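Local coordinates for protein beta-d-glucoside glucohydrolase (Hypocrea jecorina, PDB 3ZZ1) that probably hydrolyses terminal, non-reducing beta-D-glucosyl residues with release of beta-D-glucose, a step in the breakdown of cellulose, at residues A[58-61]-A[67-70]; A[409-414]-A[422-427]; A[531-536]-A[560-565]. All blocks are in the same frame, centred on the assembly; numbering follows the deposited sequence.

Contact 1 (A[58-61]-A[67-70]); sequences CLQD and RYST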
loop_
_atom_site.group_PDB
_atom_site.type_symbol
_atom_site.label_atom_id
_atom_site.label_comp_id
_atom_site.label_asym_id
_atom_site.label_seq_id
_atom_site.Cartn_x
_atom_site.Cartn_y
_atom_site.Cartn_z
ATOM N N CYS A 58 -4.639 -3.847 22.874
ATOM C CA CYS A 58 -3.282 -3.427 22.546
ATOM C C CYS A 58 -3.161 -3.160 21.051
ATOM O O CYS A 58 -3.321 -4.070 20.229
ATOM C CB CYS A 58 -2.266 -4.472 23.015
ATOM S SG CYS A 58 -0.586 -4.241 22.370
ATOM N N LEU A 59 -2.893 -1.901 20.716
ATOM C CA LEU A 59 -2.799 -1.460 19.328
ATOM C C LEU A 59 -1.360 -1.089 18.997
ATOM O O LEU A 59 -0.723 -0.353 19.744
ATOM C CB LEU A 59 -3.723 -0.267 19.072
ATOM C CG LEU A 59 -5.220 -0.480 19.323
ATOM C CD1 LEU A 59 -5.618 -0.083 20.742
ATOM C CD2 LEU A 59 -6.023 0.309 18.309
ATOM N N GLN A 60 -0.859 -1.609 17.876
ATOM C CA GLN A 60 0.527 -1.379 17.470
ATOM C C GLN A 60 0.651 -1.126 15.973
ATOM O O GLN A 60 -0.066 -1.723 15.169
ATOM C CB GLN A 60 1.395 -2.584 17.845
ATOM C CG GLN A 60 2.896 -2.294 17.962
ATOM C CD GLN A 60 3.311 -1.827 19.355
ATOM O OE1 GLN A 60 4.497 -1.665 19.638
ATOM N NE2 GLN A 60 2.338 -1.613 20.222
ATOM N N ASP A 61 1.572 -0.235 15.613
ATOM C CA ASP A 61 2.007 -0.079 14.232
ATOM C C ASP A 61 2.798 -1.325 13.816
ATOM O O ASP A 61 3.303 -2.043 14.676
ATOM C CB ASP A 61 2.879 1.173 14.095
ATOM C CG ASP A 61 2.071 2.458 14.140
ATOM O OD1 ASP A 61 1.024 2.536 13.455
ATOM O OD2 ASP A 61 2.490 3.397 14.852
ATOM N N ARG A 67 6.039 -2.622 15.106
ATOM C CA ARG A 67 6.889 -1.489 15.472
ATOM C C ARG A 67 7.446 -1.630 16.885
ATOM O O ARG A 67 6.765 -2.133 17.777
ATOM C CB ARG A 67 6.109 -0.181 15.353
ATOM C CG ARG A 67 6.962 1.085 15.409
ATOM C CD ARG A 67 6.074 2.306 15.362
ATOM N NE ARG A 67 6.826 3.552 15.295
ATOM C CZ ARG A 67 6.275 4.764 15.325
ATOM N NH1 ARG A 67 4.952 4.901 15.420
ATOM N NH2 ARG A 67 7.048 5.839 15.261
ATOM N N TYR A 68 8.688 -1.175 17.057
ATOM C CA TYR A 68 9.420 -1.173 18.336
ATOM C C TYR A 68 9.874 -2.556 18.795
ATOM O O TYR A 68 10.483 -2.698 19.854
ATOM C CB TYR A 68 8.633 -0.470 19.455
ATOM C CG TYR A 68 8.213 0.952 19.152
ATOM C CD1 TYR A 68 9.160 1.941 18.867
ATOM C CD2 TYR A 68 6.868 1.313 19.179
ATOM C CE1 TYR A 68 8.769 3.251 18.600
ATOM C CE2 TYR A 68 6.467 2.607 18.920
ATOM C CZ TYR A 68 7.417 3.575 18.630
ATOM O OH TYR A 68 7.005 4.860 18.369
ATOM N N SER A 69 9.596 -3.573 17.992
ATOM C CA SER A 69 9.990 -4.927 18.330
ATOM C C SER A 69 11.450 -5.175 17.979
ATOM O O SER A 69 11.975 -4.612 17.017
ATOM C CB SER A 69 9.092 -5.937 17.620
ATOM O OG SER A 69 9.518 -7.264 17.868
ATOM N N THR A 70 12.095 -6.017 18.779
ATOM C CA THR A 70 13.480 -6.399 18.547
ATOM C C THR A 70 13.581 -7.831 18.037
ATOM O O THR A 70 14.669 -8.297 17.720
ATOM C CB THR A 70 14.343 -6.246 19.821
ATOM O OG1 THR A 70 13.722 -6.944 20.908
ATOM C CG2 THR A 70 14.509 -4.773 20.178
#
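Asp-61 and Arg-67 run side by side and point the same way, CB of Asp-61 lying 3.6 Å from CD of Arg-67. At their ends the carboxylate and guanidinium planes are turned 43° apart, and one arm makes the salt bridge: Arg-67 NH1 reaches Asp-61 OD2 at 2.9 Å, near the guanidinium plane but on the anti side of the carboxylate and somewhat out of its plane. Arg-67 keeps pace with the aspartate because CG stands anti to its backbone N (chi1 -167°) and the chain stays extended to NE. At the base, Arg-67 N donates to Asp-61 O at 2.8 Å, an almost straight bond (164°) entering above the carbonyl plane. Tyr-68 lies against the arginine, its ring face under Arg-67 CG and its OH over the guanidinium face. A leucine in place of this arginine would probably leave the Asp-61 carboxylate without this cationic mate and break the link from NH2 to Asp-370. That second salt bridge leads from the N-terminal family region, of the TIM-barrel clan, into the C-terminal one. Strand 58-60 pairs parallel with strand 108-109 and antiparallel with 44-45, and residues 67-70 follow in the loop toward helix 78-83.

Contact 2 (A[409-414]-A[422-427]); sequences QVTLSN and ASAARG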
loop_
_atom_site.group_PDB
_atom_site.type_symbol
_atom_site.label_atom_id
_atom_site.label_comp_id
_atom_site.label_asym_id
_atom_site.label_seq_id
_atom_site.Cartn_x
_atom_site.Cartn_y
_atom_site.Cartn_z
ATOM N N GLN A 409 36.162 -10.565 -10.030
ATOM C CA GLN A 409 36.766 -9.552 -9.169
ATOM C C GLN A 409 35.796 -8.377 -8.963
ATOM O O GLN A 409 35.221 -7.864 -9.926
ATOM C CB GLN A 409 38.077 -9.084 -9.806
ATOM C CG GLN A 409 38.639 -7.769 -9.282
ATOM C CD GLN A 409 39.742 -7.223 -10.172
ATOM O OE1 GLN A 409 40.872 -7.718 -10.150
ATOM N NE2 GLN A 409 39.417 -6.199 -10.963
ATOM N N VAL A 410 35.608 -7.965 -7.711
ATOM C CA VAL A 410 34.684 -6.875 -7.387
ATOM C C VAL A 410 35.437 -5.668 -6.849
ATOM O O VAL A 410 36.220 -5.791 -5.907
ATOM C CB VAL A 410 33.598 -7.305 -6.363
ATOM C CG1 VAL A 410 32.572 -6.192 -6.149
ATOM C CG2 VAL A 410 32.898 -8.571 -6.822
ATOM N N THR A 411 35.205 -4.507 -7.461
ATOM C CA THR A 411 35.765 -3.256 -6.958
ATOM C C THR A 411 34.656 -2.354 -6.415
ATOM O O THR A 411 33.685 -2.046 -7.113
ATOM C CB THR A 411 36.600 -2.522 -8.029
ATOM O OG1 THR A 411 37.602 -3.408 -8.546
ATOM C CG2 THR A 411 37.286 -1.304 -7.429
ATOM N N LEU A 412 34.819 -1.934 -5.164
ATOM C CA LEU A 412 33.810 -1.143 -4.471
ATOM C C LEU A 412 34.215 0.320 -4.285
ATOM O O LEU A 412 35.305 0.622 -3.783
ATOM C CB LEU A 412 33.488 -1.773 -3.108
ATOM C CG LEU A 412 32.552 -0.991 -2.178
ATOM C CD1 LEU A 412 31.137 -0.926 -2.744
ATOM C CD2 LEU A 412 32.554 -1.581 -0.768
ATOM N N SER A 413 33.326 1.215 -4.702
ATOM C CA SER A 413 33.389 2.618 -4.329
ATOM C C SER A 413 32.142 2.905 -3.500
ATOM O O SER A 413 31.060 3.151 -4.047
ATOM C CB SER A 413 33.432 3.509 -5.570
ATOM O OG SER A 413 33.556 4.867 -5.203
ATOM N N ASN A 414 32.299 2.869 -2.181
ATOM C CA ASN A 414 31.151 2.842 -1.279
ATOM C C ASN A 414 30.599 4.192 -0.818
ATOM O O ASN A 414 29.855 4.257 0.155
ATOM C CB ASN A 414 31.426 1.920 -0.074
ATOM C CG ASN A 414 32.522 2.443 0.858
ATOM O OD1 ASN A 414 32.991 1.711 1.728
ATOM N ND2 ASN A 414 32.927 3.696 0.687
ATOM N N ALA A 422 34.058 6.843 -10.728
ATOM C CA ALA A 422 34.733 6.746 -12.020
ATOM C C ALA A 422 35.947 5.819 -11.938
ATOM O O ALA A 422 36.103 4.924 -12.771
ATOM C CB ALA A 422 35.141 8.134 -12.527
ATOM N N SER A 423 36.785 6.034 -10.921
ATOM C CA SER A 423 37.984 5.222 -10.695
ATOM C C SER A 423 37.646 3.748 -10.527
ATOM O O SER A 423 38.317 2.883 -11.093
ATOM C CB SER A 423 38.757 5.717 -9.469
ATOM O OG SER A 423 39.466 6.905 -9.764
ATOM N N ALA A 424 36.604 3.472 -9.745
ATOM C CA ALA A 424 36.139 2.109 -9.516
ATOM C C ALA A 424 35.643 1.444 -10.802
ATOM O O ALA A 424 35.935 0.277 -11.049
ATOM C CB ALA A 424 35.051 2.094 -8.454
ATOM N N ALA A 425 34.911 2.196 -11.621
ATOM C CA ALA A 425 34.294 1.658 -12.841
ATOM C C ALA A 425 35.251 1.499 -14.028
ATOM O O ALA A 425 34.997 0.689 -14.922
ATOM C CB ALA A 425 33.091 2.499 -13.241
ATOM N N ARG A 426 36.342 2.266 -14.031
ATOM C CA ARG A 426 37.284 2.276 -15.159
ATOM C C ARG A 426 37.909 0.902 -15.404
ATOM O O ARG A 426 38.439 0.280 -14.481
ATOM C CB ARG A 426 38.379 3.330 -14.951
ATOM C CG ARG A 426 39.001 3.854 -16.249
ATOM C CD ARG A 426 39.973 5.023 -16.006
ATOM N NE ARG A 426 39.352 6.135 -15.282
ATOM C CZ ARG A 426 38.577 7.065 -15.836
ATOM N NH1 ARG A 426 38.315 7.039 -17.141
ATOM N NH2 ARG A 426 38.057 8.024 -15.082
ATOM N N GLY A 427 37.820 0.434 -16.649
ATOM C CA GLY A 427 38.436 -0.830 -17.065
ATOM C C GLY A 427 37.674 -2.094 -16.692
ATOM O O GLY A 427 38.141 -3.202 -16.974
#
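Thr-411 and Ser-413 both face Ala-424, whose small methyl group lets strand and helix come close. Starting at the threonine, CB of Thr-411 lies 4.2 Å from Ala-424 O, a loose contact. The two branches then part. Thr-411 CG2, anti to the backbone N, carries on toward the helix and ends 4.2 Å from CB of Ala-424, with the alanine CA and O equally near. OG1 takes the other position, beside the backbone N (chi1 -54°), and it is the methyl that does the touching. Two residues along, Ser-413 makes the tighter approach: its CB meets the CB of Ala-424 at 3.6 Å. The CA atoms of Ser-413 and Ala-424 are just 5.9 Å apart, the nearest CA pair of the two segments, and no hydrogen bond crosses the contact. The carbonyl of Ala-424 instead accepts from Lys-428 NZ, which also donates to Arg-426 O, so one lysine gathers two carbonyls where the helix ends. The strand alternates as expected: Thr-411 and Ser-413 turn to this helix, while Val-410 and Leu-412 pack on Tyr-396 of helix 395-404 on the other face of the sheet. The contact belongs to a beta-alpha-beta crossover. Strand 409-413, at the sheet's edge, leads through helix 418-425 to strand 430-437, passing over the parallel strand 348-352 between them; Ala-424 also touches Val-352 there, and helix 462-472 flanks the helix through Ala-422 and Ala-425.

Contact 3 (A[531-536]-A[560-565]); sequences TIAKSP and KHFDDA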
loop_
_atom_site.group_PDB
_atom_site.type_symbol
_atom_site.label_atom_id
_atom_site.label_comp_id
_atom_site.label_asym_id
_atom_site.label_seq_id
_atom_site.Cartn_x
_atom_site.Cartn_y
_atom_site.Cartn_z
ATOM N N THR A 531 3.140 5.680 -12.546
ATOM C CA THR A 531 3.696 6.157 -13.808
ATOM C C THR A 531 5.019 6.896 -13.589
ATOM O O THR A 531 5.122 7.750 -12.712
ATOM C CB THR A 531 2.691 7.097 -14.539
ATOM O OG1 THR A 531 1.553 6.348 -14.978
ATOM C CG2 THR A 531 3.336 7.770 -15.746
ATOM N N ILE A 532 6.029 6.544 -14.383
ATOM C CA ILE A 532 7.287 7.287 -14.418
ATOM C C ILE A 532 7.283 8.140 -15.682
ATOM O O ILE A 532 7.396 7.622 -16.808
ATOM C CB ILE A 532 8.536 6.360 -14.351
ATOM C CG1 ILE A 532 8.536 5.565 -13.035
ATOM C CG2 ILE A 532 9.834 7.183 -14.518
ATOM C CD1 ILE A 532 9.583 4.465 -12.948
ATOM N N ALA A 533 7.119 9.446 -15.487
ATOM C CA ALA A 533 6.997 10.388 -16.595
ATOM C C ALA A 533 8.355 10.764 -17.174
ATOM O O ALA A 533 9.397 10.433 -16.602
ATOM C CB ALA A 533 6.264 11.637 -16.142
ATOM N N LYS A 534 8.325 11.462 -18.310
ATOM C CA LYS A 534 9.526 12.047 -18.908
ATOM C C LYS A 534 9.850 13.411 -18.298
ATOM O O LYS A 534 10.973 13.904 -18.428
ATOM C CB LYS A 534 9.369 12.177 -20.428
ATOM C CG LYS A 534 9.255 10.853 -21.161
ATOM C CD LYS A 534 9.299 11.039 -22.670
ATOM C CE LYS A 534 9.085 9.717 -23.374
ATOM N NZ LYS A 534 9.124 9.842 -24.856
ATOM N N SER A 535 8.864 14.011 -17.631
ATOM C CA SER A 535 8.998 15.351 -17.059
ATOM C C SER A 535 8.171 15.479 -15.776
ATOM O O SER A 535 7.097 14.881 -15.678
ATOM C CB SER A 535 8.538 16.399 -18.079
ATOM O OG SER A 535 8.630 17.711 -17.550
ATOM N N PRO A 536 8.661 16.255 -14.789
ATOM C CA PRO A 536 7.855 16.510 -13.590
ATOM C C PRO A 536 6.544 17.225 -13.926
ATOM O O PRO A 536 5.553 17.081 -13.204
ATOM C CB PRO A 536 8.745 17.436 -12.750
ATOM C CG PRO A 536 10.123 17.210 -13.246
ATOM C CD PRO A 536 9.986 16.898 -14.707
ATOM N N LYS A 560 -4.336 7.593 -15.704
ATOM C CA LYS A 560 -5.607 8.078 -16.241
ATOM C C LYS A 560 -5.454 9.498 -16.793
ATOM O O LYS A 560 -6.065 9.843 -17.805
ATOM C CB LYS A 560 -6.703 8.010 -15.169
ATOM C CG LYS A 560 -6.940 6.602 -14.636
ATOM C CD LYS A 560 -7.559 6.609 -13.246
ATOM C CE LYS A 560 -7.843 5.192 -12.787
ATOM N NZ LYS A 560 -8.336 5.167 -11.389
ATOM N N HIS A 561 -4.624 10.305 -16.138
ATOM C CA HIS A 561 -4.289 11.636 -16.643
ATOM C C HIS A 561 -3.420 11.557 -17.903
ATOM O O HIS A 561 -3.640 12.296 -18.863
ATOM C CB HIS A 561 -3.599 12.483 -15.565
ATOM C CG HIS A 561 -2.809 13.631 -16.119
ATOM N ND1 HIS A 561 -3.394 14.687 -16.789
ATOM C CD2 HIS A 561 -1.478 13.877 -16.119
ATOM C CE1 HIS A 561 -2.457 15.535 -17.173
ATOM N NE2 HIS A 561 -1.286 15.067 -16.777
ATOM N N PHE A 562 -2.440 10.657 -17.888
ATOM C CA PHE A 562 -1.531 10.477 -19.017
ATOM C C PHE A 562 -2.254 9.991 -20.268
ATOM O O PHE A 562 -1.936 10.420 -21.370
ATOM C CB PHE A 562 -0.377 9.541 -18.645
ATOM C CG PHE A 562 0.684 10.200 -17.807
ATOM C CD1 PHE A 562 0.444 10.508 -16.467
ATOM C CD2 PHE A 562 1.916 10.528 -18.359
ATOM C CE1 PHE A 562 1.411 11.125 -15.690
ATOM C CE2 PHE A 562 2.895 11.153 -17.592
ATOM C CZ PHE A 562 2.642 11.449 -16.251
ATOM N N ASP A 563 -3.237 9.114 -20.083
ATOM C CA ASP A 563 -4.051 8.621 -21.191
ATOM C C ASP A 563 -4.997 9.698 -21.728
ATOM O O ASP A 563 -5.099 9.890 -22.944
ATOM C CB ASP A 563 -4.846 7.382 -20.764
ATOM C CG ASP A 563 -3.952 6.227 -20.336
ATOM O OD1 ASP A 563 -2.742 6.228 -20.672
ATOM O OD2 ASP A 563 -4.468 5.316 -19.654
ATOM N N ASP A 564 -5.681 10.392 -20.814
ATOM C CA ASP A 564 -6.603 11.476 -21.171
ATOM C C ASP A 564 -5.912 12.666 -21.846
ATOM O O ASP A 564 -6.420 13.197 -22.832
ATOM C CB ASP A 564 -7.374 11.961 -19.939
ATOM C CG ASP A 564 -8.433 12.993 -20.285
ATOM O OD1 ASP A 564 -9.448 12.616 -20.903
ATOM O OD2 ASP A 564 -8.253 14.179 -19.941
ATOM N N ALA A 565 -4.760 13.079 -21.321
ATOM C CA ALA A 565 -4.049 14.244 -21.853
ATOM C C ALA A 565 -3.106 13.899 -23.011
ATOM O O ALA A 565 -2.346 14.759 -23.477
ATOM C CB ALA A 565 -3.290 14.965 -20.737
#
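Phe-562 lays one face of its ring on the methyl of Thr-531. CG2 of Thr-531 sits 3.7 Å from the centroid of the Phe-562 ring and 8° off its normal, a CH-pi contact so nearly centred that the ring carbons are almost equidistant from the methyl. Ala-533 comes from another direction: its CB lies at the ring edge, near the plane, 3.6 Å from Phe-562 CZ and 3.7 Å from CE2. One methyl under the face and another at the far edge thus locate the ring, which leaves the helix with CG anti to the carbonyl carbon (chi1 -77°). Thr-531 meets the ring through its methyl branch while OG1 hydrogen-bonds to Asp-558 OD2, so the residue is fixed from both branches. Tyr-539 OH hydrogen-bonds to Thr-531 O and to Ala-533 N, bracing the loop that presents the two methyls. All three touching residues are buried, and the join is purely apolar. Residues 531-536 lie in the loop between helix 510-518 and strand 548-549. Helix 559-564 meets this loop through Phe-562, at Thr-531 and Ala-533, and its Asp-563 and Asp-564 form salt bridges with Arg-702, just ahead of strand 704-712, and Arg-645 of the fibronectin type III-like region.

In the fold
From the N terminus the three contacts come in series; none nests in or crosses another. Contact 1 closes a short loop, with five residues between its segments, after strand 58-60 in the N-terminal family region. Contact 2 spans seven residues, among them the start of helix 418-425, at the sheet edge in the C-terminal region. Contact 3, in that same region, closes a longer excursion of 23 residues, whose strand 548-549 pairs with strand 173-174 back in the N-terminal region. Their centres are about 37 to 41 Å apart, and contacts 1 and 3 lie on opposite sides of the chain's centre. Contacts 1 and 3 thus sit near junctions between regions, while contact 2 is internal to its own.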